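Local coordinates for protein putative antitoxin HigA3 (Mycobacterium tuberculosis H37Rv, PDB 6LTZ) that probably serves as the antitoxin of a type II toxin-antitoxin system, a dimeric helix-turn-helix protein that binds and bends DNA, at residues 81-84 / 85-89. Sequence-based numbering, arbitrary orientation.
Sequences GTLQ and AYVAA
From G81 to A88 the backbone runs as regular alpha-helix, and the carbonyls of G81 to Q84 each accept the amide four residues on: A85 N bonds to G81 O, Y86 N to T82 O, V87 N to L83 O, and A88 N to Q84 O at 2.9 Å. One turn apart, L83 and V87 meet by apolar branches, CD1 of L83 lying 4.2 Å from CG2 of V87. That V87 methyl, beside its own backbone N and anti to the carbonyl carbon, also rests 3.4 Å from L83 O. Together the two side chains face the second subunit, where they pack on its I96 and A98. Q84 bends at chi2 (-82°), which brings its amide NE2 within 4.2 Å of CB of A88. Y86 extends instead into its own subunit, against V56, M60 and L70, with its hydroxyl hydrogen-bonded to E71. The backbone bonds thus hold the turns, while the side chains divide: L83 and V87 form an apolar patch toward the second subunit, and Y86 turns into its own, where it ties this helix to helices 53-60 and 64-72, the predicted helix-turn-helix.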
loop_
_atom_site.group_PDB
_atom_site.type_symbol
_atom_site.label_atom_id
_atom_site.label_comp_id
_atom_site.label_asym_id
_atom_site.label_seq_id
_atom_site.Cartn_x
_atom_site.Cartn_y
_atom_site.Cartn_z
ATOM N N GLY A 81 4.434 -3.996 -3.098
ATOM C CA GLY A 81 4.475 -5.332 -3.665
ATOM C C GLY A 81 4.717 -6.416 -2.633
ATOM O O GLY A 81 4.311 -7.560 -2.820
ATOM N N THR A 82 5.390 -6.063 -1.544
ATOM C CA THR A 82 5.641 -7.020 -0.473
ATOM C C THR A 82 4.362 -7.267 0.315
ATOM O O THR A 82 4.024 -8.411 0.634
ATOM C CB THR A 82 6.760 -6.533 0.465
ATOM O OG1 THR A 82 7.975 -6.421 -0.281
ATOM C CG2 THR A 82 6.973 -7.511 1.600
ATOM N N LEU A 83 3.633 -6.193 0.602
ATOM C CA LEU A 83 2.336 -6.320 1.249
ATOM C C LEU A 83 1.368 -7.085 0.347
ATOM O O LEU A 83 0.572 -7.894 0.824
ATOM C CB LEU A 83 1.765 -4.942 1.592
ATOM C CG LEU A 83 0.421 -4.936 2.320
ATOM C CD1 LEU A 83 0.506 -5.724 3.621
ATOM C CD2 LEU A 83 -0.039 -3.507 2.600
ATOM N N GLN A 84 1.443 -6.834 -0.957
ATOM C CA GLN A 84 0.581 -7.536 -1.913
ATOM C C GLN A 84 0.815 -9.043 -1.828
ATOM O O GLN A 84 -0.131 -9.830 -1.814
ATOM C CB GLN A 84 0.833 -7.037 -3.341
ATOM C CG GLN A 84 -0.237 -7.445 -4.373
ATOM C CD GLN A 84 -0.039 -8.850 -4.928
ATOM O OE1 GLN A 84 1.074 -9.375 -4.941
ATOM N NE2 GLN A 84 -1.125 -9.460 -5.398
ATOM N N ALA A 85 2.086 -9.426 -1.750
ATOM C CA ALA A 85 2.489 -10.829 -1.741
ATOM C C ALA A 85 2.085 -11.527 -0.451
ATOM O O ALA A 85 1.719 -12.707 -0.452
ATOM C CB ALA A 85 3.991 -10.940 -1.947
ATOM N N TYR A 86 2.169 -10.792 0.650
ATOM C CA TYR A 86 1.781 -11.307 1.950
ATOM C C TYR A 86 0.282 -11.598 1.979
ATOM O O TYR A 86 -0.136 -12.693 2.344
ATOM C CB TYR A 86 2.168 -10.309 3.046
ATOM C CG TYR A 86 1.755 -10.719 4.438
ATOM C CD1 TYR A 86 2.586 -11.504 5.228
ATOM C CD2 TYR A 86 0.535 -10.326 4.960
ATOM C CE1 TYR A 86 2.206 -11.880 6.505
ATOM C CE2 TYR A 86 0.147 -10.696 6.229
ATOM C CZ TYR A 86 0.989 -11.474 6.997
ATOM O OH TYR A 86 0.600 -11.836 8.262
ATOM N N VAL A 87 -0.527 -10.616 1.585
ATOM C CA VAL A 87 -1.973 -10.803 1.552
ATOM C C VAL A 87 -2.352 -11.913 0.568
ATOM O O VAL A 87 -3.241 -12.716 0.844
ATOM C CB VAL A 87 -2.704 -9.483 1.190
ATOM C CG1 VAL A 87 -4.196 -9.721 0.987
ATOM C CG2 VAL A 87 -2.477 -8.439 2.283
ATOM N N ALA A 88 -1.660 -11.975 -0.565
ATOM C CA ALA A 88 -1.925 -13.021 -1.551
ATOM C C ALA A 88 -1.633 -14.413 -0.986
ATOM O O ALA A 88 -2.344 -15.376 -1.278
ATOM C CB ALA A 88 -1.112 -12.785 -2.809
ATOM N N ALA A 89 -0.590 -14.517 -0.174
ATOM C CA ALA A 89 -0.224 -15.802 0.414
ATOM C C ALA A 89 -1.280 -16.260 1.419
ATOM O O ALA A 89 -1.475 -17.458 1.627
ATOM C CB ALA A 89 1.159 -15.712 1.076
#